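M152 protein (Murid herpesvirus 1, PDB 4G59) is an MHC class I-like viral immunoevasin that probably binds host RAE-1 ligands of the NKG2D receptor and lowers cell-surface display of MHC class I. Local coordinates at residues D20-F25 with E98-F103; K102-E107 with L163-W168; I211-G216 with F248-S253. All blocks are in the same frame, centred on the assembly; numbering follows the deposited sequence.

Contact 1 of 3, residues D20-F25 with E98-F103; sequences DLTATF and EYRCKF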
loop_
_atom_site.group_PDB
_atom_site.type_symbol
_atom_site.label_atom_id
_atom_site.label_comp_id
_atom_site.label_asym_id
_atom_site.label_seq_id
_atom_site.Cartn_x
_atom_site.Cartn_y
_atom_site.Cartn_z
ATOM N N ASP B 20 -2.802 -14.682 23.135
ATOM C CA ASP B 20 -1.612 -15.048 22.370
ATOM C C ASP B 20 -1.134 -13.850 21.591
ATOM O O ASP B 20 -1.007 -13.908 20.369
ATOM C CB ASP B 20 -1.887 -16.237 21.445
ATOM C CG ASP B 20 -2.094 -17.518 22.212
ATOM O OD1 ASP B 20 -2.359 -17.433 23.429
ATOM O OD2 ASP B 20 -1.990 -18.605 21.608
ATOM N N LEU B 21 -0.906 -12.759 22.318
ATOM C CA LEU B 21 -0.631 -11.473 21.708
ATOM C C LEU B 21 0.655 -11.573 20.900
ATOM O O LEU B 21 1.648 -12.164 21.345
ATOM C CB LEU B 21 -0.571 -10.355 22.761
ATOM C CG LEU B 21 -0.505 -8.912 22.242
ATOM C CD1 LEU B 21 -1.237 -7.951 23.128
ATOM C CD2 LEU B 21 0.932 -8.451 22.115
ATOM N N THR B 22 0.598 -11.041 19.683
ATOM C CA THR B 22 1.725 -11.092 18.764
ATOM C C THR B 22 1.830 -9.767 18.017
ATOM O O THR B 22 1.022 -9.468 17.139
ATOM C CB THR B 22 1.599 -12.266 17.784
ATOM O OG1 THR B 22 1.328 -13.469 18.519
ATOM C CG2 THR B 22 2.890 -12.436 17.000
ATOM N N ALA B 23 2.827 -8.975 18.398
ATOM C CA ALA B 23 3.066 -7.659 17.799
ATOM C C ALA B 23 4.015 -7.765 16.623
ATOM O O ALA B 23 5.078 -8.379 16.743
ATOM C CB ALA B 23 3.643 -6.704 18.828
ATOM N N THR B 24 3.647 -7.154 15.498
ATOM C CA THR B 24 4.530 -7.112 14.335
ATOM C C THR B 24 5.135 -5.720 14.177
ATOM O O THR B 24 4.391 -4.744 13.980
ATOM C CB THR B 24 3.782 -7.502 13.055
ATOM O OG1 THR B 24 3.391 -8.872 13.145
ATOM C CG2 THR B 24 4.684 -7.360 11.843
ATOM N N PHE B 25 6.470 -5.619 14.264
ATOM C CA PHE B 25 7.152 -4.336 14.089
ATOM C C PHE B 25 7.699 -4.293 12.677
ATOM O O PHE B 25 8.545 -5.134 12.309
ATOM C CB PHE B 25 8.297 -4.181 15.084
ATOM C CG PHE B 25 7.859 -4.109 16.525
ATOM C CD1 PHE B 25 7.773 -2.891 17.175
ATOM C CD2 PHE B 25 7.527 -5.262 17.237
ATOM C CE1 PHE B 25 7.368 -2.811 18.494
ATOM C CE2 PHE B 25 7.116 -5.179 18.569
ATOM C CZ PHE B 25 7.032 -3.950 19.190
ATOM N N GLU B 98 10.620 -7.177 8.914
ATOM C CA GLU B 98 9.406 -7.452 9.667
ATOM C C GLU B 98 9.725 -8.327 10.879
ATOM O O GLU B 98 10.194 -9.466 10.721
ATOM C CB GLU B 98 8.443 -8.178 8.753
ATOM C CG GLU B 98 7.059 -8.326 9.278
ATOM C CD GLU B 98 6.080 -8.559 8.155
ATOM O OE1 GLU B 98 6.159 -7.821 7.140
ATOM O OE2 GLU B 98 5.254 -9.488 8.290
ATOM N N TYR B 99 9.492 -7.801 12.083
ATOM C CA TYR B 99 9.671 -8.577 13.307
ATOM C C TYR B 99 8.321 -9.000 13.880
ATOM O O TYR B 99 7.575 -8.169 14.397
ATOM C CB TYR B 99 10.425 -7.757 14.354
ATOM C CG TYR B 99 11.806 -7.307 13.927
ATOM C CD1 TYR B 99 12.946 -8.018 14.302
ATOM C CD2 TYR B 99 11.970 -6.171 13.153
ATOM C CE1 TYR B 99 14.216 -7.589 13.912
ATOM C CE2 TYR B 99 13.207 -5.742 12.768
ATOM C CZ TYR B 99 14.334 -6.444 13.146
ATOM O OH TYR B 99 15.564 -5.982 12.744
ATOM N N ARG B 100 7.989 -10.283 13.785
ATOM C CA ARG B 100 6.737 -10.747 14.361
ATOM C C ARG B 100 7.039 -11.355 15.727
ATOM O O ARG B 100 7.631 -12.438 15.807
ATOM C CB ARG B 100 6.057 -11.756 13.447
ATOM C CG ARG B 100 4.641 -12.078 13.867
ATOM C CD ARG B 100 3.849 -12.722 12.735
ATOM N NE ARG B 100 2.733 -13.522 13.232
ATOM C CZ ARG B 100 2.875 -14.759 13.696
ATOM N NH1 ARG B 100 4.081 -15.317 13.728
ATOM N NH2 ARG B 100 1.824 -15.435 14.133
ATOM N N CYS B 101 6.657 -10.654 16.800
ATOM C CA CYS B 101 7.082 -11.061 18.150
ATOM C C CYS B 101 5.941 -11.463 19.075
ATOM O O CYS B 101 4.955 -10.736 19.199
ATOM C CB CYS B 101 7.880 -9.949 18.838
ATOM S SG CYS B 101 9.389 -9.425 18.009
ATOM N N LYS B 102 6.094 -12.623 19.719
ATOM C CA LYS B 102 5.300 -13.003 20.889
ATOM C C LYS B 102 6.097 -12.584 22.119
ATOM O O LYS B 102 7.301 -12.847 22.191
ATOM C CB LYS B 102 5.123 -14.511 20.917
ATOM C CG LYS B 102 3.699 -15.004 20.917
ATOM C CD LYS B 102 3.682 -16.454 20.475
ATOM C CE LYS B 102 2.300 -17.071 20.552
ATOM N NZ LYS B 102 1.836 -17.261 21.963
ATOM N N PHE B 103 5.445 -11.945 23.083
ATOM C CA PHE B 103 6.131 -11.479 24.279
ATOM C C PHE B 103 6.240 -12.521 25.406
ATOM O O PHE B 103 7.261 -12.572 26.109
ATOM C CB PHE B 103 5.471 -10.202 24.796
ATOM C CG PHE B 103 5.592 -9.038 23.852
ATOM C CD1 PHE B 103 6.806 -8.725 23.264
ATOM C CD2 PHE B 103 4.484 -8.266 23.543
ATOM C CE1 PHE B 103 6.907 -7.651 22.387
ATOM C CE2 PHE B 103 4.577 -7.194 22.673
ATOM C CZ PHE B 103 5.785 -6.886 22.091
#
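Arg100 holds CG anti to its backbone N (chi1 -169°), while Thr24 turns OG1 anti to its carbonyl carbon (chi1 -66°), and the two meet with Arg100 CG 3.5 Å from Thr24 OG1. They form a non-hydrogen-bonded antiparallel pair of strands 22-31 and 95-103, neighbours in the broad sheet that floors the MHC class I-like platform. The methyl of Thr24 lies on the other branch, anti to N, and its CG2 meets Glu98 CG at 3.6 Å. On the same face Thr22 CG2 touches Arg100 CG at 3.6 Å and rests over one face of the guanidinium, toward its rim.

The backbone sets this register through two hydrogen-bonded pairs, Ala23 with Cys101 and Phe25 with Tyr99, each joined in both directions. The Cys101 N bond to Ala23 O, at 2.8 Å, is almost straight at 171°, whereas its return bond, from Ala23 N to Cys101 O, is more bent.

These pairs turn their side chains to the opposite face, beneath the helices: Phe25 and Tyr99 both meet Phe73 of helix 68-89, and the Tyr99 hydroxyl is hydrogen-bonded to Gln77 OE1 and to Ser152 N. Cys101 is tied to Cys108 by a disulfide. Toward the end of strand 95-103 the Phe103 ring reaches over the neighbouring segment 20-25. Its CZ lies 3.9 Å from Ala23 CB and 4.1 Å from Phe25 CE2, the latter an edge approach with the two side chains crossing at about a right angle. Leu21 continues the apolar row, its CD2 3.8 Å from Phe103 CD2.

Contact 2 of 3, residues K102-E107 with L163-W168; sequences KFVPFE and LLQKRW
Leu164 sets its CB over one face of the Phe103 ring, a CH-pi contact in which CB is 3.7 Å from the ring centroid and 14° off the normal. This joins the hairpin between strands 95-103 and 106-114 to helix 161-178, the helix-on-sheet packing of an MHC class I-like platform. The leucine crosses the aromatic side chain at about a right angle and carries CD1 along to Phe103 CE1, 3.6 Å away.

One residue further along the helix, Gln165 lies at the ring's edge. A bend at chi2 (81°) turns its CD back toward the hairpin, and the amide stands 85° from the ring plane. OE1 lies in the plane of the ring and 3.3 Å from Phe103 CB, a close polar-to-carbon approach. The amide is also lined by Val104, whose CG2 comes within 3.8 Å of Gln165 CD, the two side chains crossing at about a right angle. Trp168, one helical turn after Leu164, adds a looser oblique contact.

Further out, backbone bonds close the hairpin and polar bonds tie the helix to helix 68-89. On the hairpin side Lys102 and Glu107 pair through two backbone bonds, Lys102 N to Glu107 O and Glu107 N to Lys102 O, both 2.7 Å; they close a tight connection that contains the cis peptide before Pro105. On the helix side Glu70 of helix 68-89 receives a salt bridge from Arg167 NH2 and a hydrogen bond from Trp168 NE1, linking the two long helices. The indole so held presents CD1 to Phe103 CE2 at 4.2 Å.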
loop_
_atom_site.group_PDB
_atom_site.type_symbol
_atom_site.label_atom_id
_atom_site.label_comp_id
_atom_site.label_asym_id
_atom_site.label_seq_id
_atom_site.Cartn_x
_atom_site.Cartn_y
_atom_site.Cartn_z
ATOM N N LYS B 102 6.094 -12.623 19.719
ATOM C CA LYS B 102 5.300 -13.003 20.889
ATOM C C LYS B 102 6.097 -12.584 22.119
ATOM O O LYS B 102 7.301 -12.847 22.191
ATOM C CB LYS B 102 5.123 -14.511 20.917
ATOM C CG LYS B 102 3.699 -15.004 20.917
ATOM C CD LYS B 102 3.682 -16.454 20.475
ATOM C CE LYS B 102 2.300 -17.071 20.552
ATOM N NZ LYS B 102 1.836 -17.261 21.963
ATOM N N PHE B 103 5.445 -11.945 23.083
ATOM C CA PHE B 103 6.131 -11.479 24.279
ATOM C C PHE B 103 6.240 -12.521 25.406
ATOM O O PHE B 103 7.261 -12.572 26.109
ATOM C CB PHE B 103 5.471 -10.202 24.796
ATOM C CG PHE B 103 5.592 -9.038 23.852
ATOM C CD1 PHE B 103 6.806 -8.725 23.264
ATOM C CD2 PHE B 103 4.484 -8.266 23.543
ATOM C CE1 PHE B 103 6.907 -7.651 22.387
ATOM C CE2 PHE B 103 4.577 -7.194 22.673
ATOM C CZ PHE B 103 5.785 -6.886 22.091
ATOM N N VAL B 104 5.191 -13.321 25.605
ATOM C CA VAL B 104 5.225 -14.398 26.600
ATOM C C VAL B 104 4.648 -15.709 26.025
ATOM O O VAL B 104 3.463 -15.791 25.683
ATOM C CB VAL B 104 4.551 -14.007 27.953
ATOM C CG1 VAL B 104 5.196 -12.761 28.551
ATOM C CG2 VAL B 104 3.073 -13.773 27.787
ATOM N N PRO B 105 5.511 -16.724 25.845
ATOM C CA PRO B 105 6.970 -16.670 26.021
ATOM C C PRO B 105 7.616 -15.853 24.902
ATOM O O PRO B 105 7.156 -15.963 23.769
ATOM C CB PRO B 105 7.402 -18.137 25.864
ATOM C CG PRO B 105 6.139 -18.952 25.797
ATOM C CD PRO B 105 5.058 -18.032 25.342
ATOM N N PHE B 106 8.655 -15.074 25.203
ATOM C CA PHE B 106 9.296 -14.251 24.181
ATOM C C PHE B 106 9.802 -15.026 22.968
ATOM O O PHE B 106 10.561 -15.976 23.097
ATOM C CB PHE B 106 10.445 -13.414 24.736
ATOM C CG PHE B 106 10.929 -12.387 23.762
ATOM C CD1 PHE B 106 10.304 -11.152 23.694
ATOM C CD2 PHE B 106 11.955 -12.673 22.870
ATOM C CE1 PHE B 106 10.705 -10.199 22.779
ATOM C CE2 PHE B 106 12.376 -11.727 21.942
ATOM C CZ PHE B 106 11.743 -10.480 21.899
ATOM N N GLU B 107 9.388 -14.591 21.785
ATOM C CA GLU B 107 9.815 -15.223 20.548
ATOM C C GLU B 107 9.614 -14.297 19.347
ATOM O O GLU B 107 8.529 -13.727 19.161
ATOM C CB GLU B 107 9.052 -16.529 20.327
ATOM C CG GLU B 107 9.504 -17.301 19.103
ATOM C CD GLU B 107 8.765 -18.608 18.954
ATOM O OE1 GLU B 107 7.718 -18.770 19.627
ATOM O OE2 GLU B 107 9.231 -19.469 18.168
ATOM N N LEU B 163 6.883 -5.696 29.948
ATOM C CA LEU B 163 6.348 -4.334 29.923
ATOM C C LEU B 163 5.580 -4.125 28.628
ATOM O O LEU B 163 4.544 -3.457 28.622
ATOM C CB LEU B 163 7.452 -3.289 30.067
ATOM C CG LEU B 163 7.138 -1.842 29.684
ATOM C CD1 LEU B 163 5.915 -1.307 30.421
ATOM C CD2 LEU B 163 8.327 -0.968 29.980
ATOM N N LEU B 164 6.094 -4.714 27.545
ATOM C CA LEU B 164 5.465 -4.631 26.232
ATOM C C LEU B 164 4.184 -5.456 26.191
ATOM O O LEU B 164 3.170 -5.012 25.648
ATOM C CB LEU B 164 6.435 -5.085 25.128
ATOM C CG LEU B 164 7.621 -4.176 24.812
ATOM C CD1 LEU B 164 8.636 -4.873 23.920
ATOM C CD2 LEU B 164 7.126 -2.906 24.158
ATOM N N GLN B 165 4.227 -6.651 26.766
ATOM C CA GLN B 165 3.040 -7.489 26.848
ATOM C C GLN B 165 1.924 -6.723 27.556
ATOM O O GLN B 165 0.772 -6.748 27.128
ATOM C CB GLN B 165 3.342 -8.790 27.595
ATOM C CG GLN B 165 2.108 -9.613 27.937
ATOM C CD GLN B 165 1.606 -10.446 26.769
ATOM O OE1 GLN B 165 2.314 -10.668 25.773
ATOM N NE2 GLN B 165 0.376 -10.918 26.886
ATOM N N LYS B 166 2.270 -6.011 28.619
ATOM C CA LYS B 166 1.252 -5.282 29.361
ATOM C C LYS B 166 0.696 -4.138 28.519
ATOM O O LYS B 166 -0.526 -3.980 28.396
ATOM C CB LYS B 166 1.816 -4.737 30.664
ATOM C CG LYS B 166 0.762 -4.201 31.592
ATOM C CD LYS B 166 1.388 -3.451 32.744
ATOM C CE LYS B 166 0.357 -3.072 33.783
ATOM N NZ LYS B 166 0.648 -1.728 34.347
ATOM N N ARG B 167 1.591 -3.350 27.932
ATOM C CA ARG B 167 1.167 -2.171 27.194
ATOM C C ARG B 167 0.337 -2.549 25.969
ATOM O O ARG B 167 -0.699 -1.922 25.696
ATOM C CB ARG B 167 2.358 -1.290 26.808
ATOM C CG ARG B 167 1.997 -0.207 25.819
ATOM C CD ARG B 167 2.943 0.973 25.851
ATOM N NE ARG B 167 4.318 0.581 25.582
ATOM C CZ ARG B 167 5.353 0.953 26.324
ATOM N NH1 ARG B 167 5.155 1.733 27.375
ATOM N NH2 ARG B 167 6.576 0.545 26.013
ATOM N N TRP B 168 0.763 -3.584 25.248
ATOM C CA TRP B 168 0.043 -3.955 24.030
ATOM C C TRP B 168 -1.232 -4.756 24.301
ATOM O O TRP B 168 -2.163 -4.728 23.501
ATOM C CB TRP B 168 0.985 -4.597 23.001
ATOM C CG TRP B 168 1.913 -3.554 22.478
ATOM C CD1 TRP B 168 3.152 -3.243 22.958
ATOM C CD2 TRP B 168 1.643 -2.621 21.427
ATOM N NE1 TRP B 168 3.678 -2.187 22.254
ATOM C CE2 TRP B 168 2.773 -1.787 21.307
ATOM C CE3 TRP B 168 0.561 -2.417 20.569
ATOM C CZ2 TRP B 168 2.843 -0.751 20.365
ATOM C CZ3 TRP B 168 0.634 -1.392 19.626
ATOM C CH2 TRP B 168 1.764 -0.569 19.537
#

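Contact 3 of 3, residues I211-G216 with F248-S253; sequences ISLANG and FAFVIS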
loop_
_atom_site.group_PDB
_atom_site.type_symbol
_atom_site.label_atom_id
_atom_site.label_comp_id
_atom_site.label_asym_id
_atom_site.label_seq_id
_atom_site.Cartn_x
_atom_site.Cartn_y
_atom_site.Cartn_z
ATOM N N ILE B 211 -13.240 -6.994 3.351
ATOM C CA ILE B 211 -14.374 -6.615 2.527
ATOM C C ILE B 211 -14.351 -7.462 1.245
ATOM O O ILE B 211 -13.306 -7.596 0.599
ATOM C CB ILE B 211 -14.352 -5.110 2.225
ATOM C CG1 ILE B 211 -15.529 -4.702 1.360
ATOM C CG2 ILE B 211 -13.086 -4.705 1.533
ATOM C CD1 ILE B 211 -15.829 -3.195 1.483
ATOM N N SER B 212 -15.488 -8.059 0.908
ATOM C CA SER B 212 -15.600 -8.898 -0.268
ATOM C C SER B 212 -17.062 -8.837 -0.704
ATOM O O SER B 212 -17.887 -8.233 -0.006
ATOM C CB SER B 212 -15.169 -10.330 0.053
ATOM O OG SER B 212 -16.096 -10.962 0.926
ATOM N N LEU B 213 -17.383 -9.428 -1.855
ATOM C CA LEU B 213 -18.758 -9.406 -2.368
ATOM C C LEU B 213 -19.409 -10.751 -2.107
ATOM O O LEU B 213 -18.742 -11.779 -2.174
ATOM C CB LEU B 213 -18.774 -9.117 -3.869
ATOM C CG LEU B 213 -19.967 -8.357 -4.438
ATOM C CD1 LEU B 213 -19.881 -6.909 -3.988
ATOM C CD2 LEU B 213 -20.005 -8.463 -5.972
ATOM N N ALA B 214 -20.714 -10.749 -1.841
ATOM C CA ALA B 214 -21.402 -11.942 -1.344
ATOM C C ALA B 214 -21.302 -13.143 -2.274
ATOM O O ALA B 214 -21.174 -14.281 -1.817
ATOM C CB ALA B 214 -22.853 -11.627 -1.046
ATOM N N ASN B 215 -21.377 -12.898 -3.579
ATOM C CA ASN B 215 -21.381 -14.002 -4.531
ATOM C C ASN B 215 -19.990 -14.414 -5.000
ATOM O O ASN B 215 -19.863 -15.282 -5.858
ATOM C CB ASN B 215 -22.308 -13.703 -5.723
ATOM C CG ASN B 215 -21.708 -12.708 -6.706
ATOM O OD1 ASN B 215 -20.810 -11.930 -6.366
ATOM N ND2 ASN B 215 -22.205 -12.728 -7.938
ATOM N N GLY B 216 -18.947 -13.790 -4.453
ATOM C CA GLY B 216 -17.587 -14.217 -4.742
ATOM C C GLY B 216 -16.844 -13.446 -5.824
ATOM O O GLY B 216 -15.618 -13.587 -5.977
ATOM N N PHE B 248 -26.220 -7.429 -5.807
ATOM C CA PHE B 248 -24.943 -7.723 -5.182
ATOM C C PHE B 248 -24.986 -7.205 -3.756
ATOM O O PHE B 248 -25.800 -6.338 -3.416
ATOM C CB PHE B 248 -23.819 -7.013 -5.938
ATOM C CG PHE B 248 -23.977 -5.522 -5.973
ATOM C CD1 PHE B 248 -23.427 -4.725 -4.981
ATOM C CD2 PHE B 248 -24.687 -4.917 -6.993
ATOM C CE1 PHE B 248 -23.580 -3.366 -5.015
ATOM C CE2 PHE B 248 -24.835 -3.559 -7.027
ATOM C CZ PHE B 248 -24.289 -2.785 -6.038
ATOM N N ALA B 249 -24.106 -7.724 -2.913
ATOM C CA ALA B 249 -23.939 -7.123 -1.601
ATOM C C ALA B 249 -22.489 -7.165 -1.202
ATOM O O ALA B 249 -21.792 -8.161 -1.438
ATOM C CB ALA B 249 -24.810 -7.807 -0.555
ATOM N N PHE B 250 -22.028 -6.070 -0.609
ATOM C CA PHE B 250 -20.684 -6.057 -0.056
ATOM C C PHE B 250 -20.767 -6.674 1.322
ATOM O O PHE B 250 -21.678 -6.359 2.084
ATOM C CB PHE B 250 -20.172 -4.624 0.044
ATOM C CG PHE B 250 -19.850 -4.002 -1.295
ATOM C CD1 PHE B 250 -18.586 -4.117 -1.829
ATOM C CD2 PHE B 250 -20.813 -3.297 -2.006
ATOM C CE1 PHE B 250 -18.275 -3.546 -3.057
ATOM C CE2 PHE B 250 -20.512 -2.721 -3.253
ATOM C CZ PHE B 250 -19.243 -2.845 -3.775
ATOM N N VAL B 251 -19.835 -7.566 1.641
ATOM C CA VAL B 251 -19.747 -8.109 2.995
ATOM C C VAL B 251 -18.469 -7.608 3.640
ATOM O O VAL B 251 -17.380 -7.735 3.069
ATOM C CB VAL B 251 -19.788 -9.647 3.029
ATOM C CG1 VAL B 251 -19.744 -10.147 4.475
ATOM C CG2 VAL B 251 -21.042 -10.145 2.350
ATOM N N ILE B 252 -18.627 -7.013 4.822
ATOM C CA ILE B 252 -17.514 -6.474 5.581
ATOM C C ILE B 252 -17.442 -7.277 6.856
ATOM O O ILE B 252 -18.405 -7.318 7.619
ATOM C CB ILE B 252 -17.764 -5.013 5.934
ATOM C CG1 ILE B 252 -17.910 -4.179 4.665
ATOM C CG2 ILE B 252 -16.620 -4.473 6.732
ATOM C CD1 ILE B 252 -18.411 -2.750 4.915
ATOM N N SER B 253 -16.320 -7.939 7.089
ATOM C CA SER B 253 -16.222 -8.807 8.245
ATOM C C SER B 253 -15.065 -8.437 9.171
ATOM O O SER B 253 -14.001 -8.011 8.730
ATOM C CB SER B 253 -16.106 -10.252 7.797
ATOM O OG SER B 253 -14.809 -10.489 7.325
HETATM O O HOH W 1 -22.674 -10.280 -4.305
#
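An antiparallel strand pairing in the immunoglobulin-like, presumably membrane-proximal part of the chain joins Ile211-Leu213, on an outermost strand of its sheet, to Phe250-Ile252. Ser212 and Val251 form the hydrogen-bonded pair: Val251 N donates to Ser212 O at 2.6 Å, and Ser212 N answers to Val251 O at 2.9 Å. Ala214 N adds a third bond, to Ala249 O at 2.8 Å, just where the chain leaves the strand in a type I turn from Leu213 to Gly216. A water accepts from both Asn215 N and Ala249 N, carrying the link on past the last direct bond.

Side chains divide by face. Leu213 places CD1 over the centre of the Phe250 ring, 3.8 Å from the centroid and 12° off the normal, a CH-pi contact; the same CD1 lies 3.4 Å from Ala249 O. Ile211 and Ile252 lie side by side, pointing the same way, with Ile211 CD1 3.9 Å from Ile252 CG1. This face meets strands 196-203 and 231-238 of the facing sheet, as in an immunoglobulin sandwich. Val251, on the face it shares with Ser212, meets Ala214 of the turn, CG2 to CB 4.1 Å.

Backbone bonds thus fix the register, while apolar side chains dominate the face turned into the sandwich; the other pairs Ser212 with Val251, and one of the protein's own glycans, marking no binding pocket, touches Ser253 nearby.

Contacts 1 and 2 belong to one platform: they share Lys102 and Phe103, their centres lie 8 Å apart, and Leu21 CD1 touches Trp168 O at 3.4 Å. Contact 1 joins two strands within the floor, contact 2 the same floor to a helix above it. Contact 3 lies across the chain's centre in a separate sandwich, its centre about 30 Å from that of contact 1. Contact 1 is the most central, about 12 Å from the chain's centre; contact 2 has exposed Val104 at the hairpin tip, contact 3 exposed Ala214 beside an outermost strand. Contacts 1 and 3 rest on backbone ladders with side chains sorted by face; contact 2 relies on apolar, CH-pi and amide-edge contacts, without cross-segment hydrogen bonds.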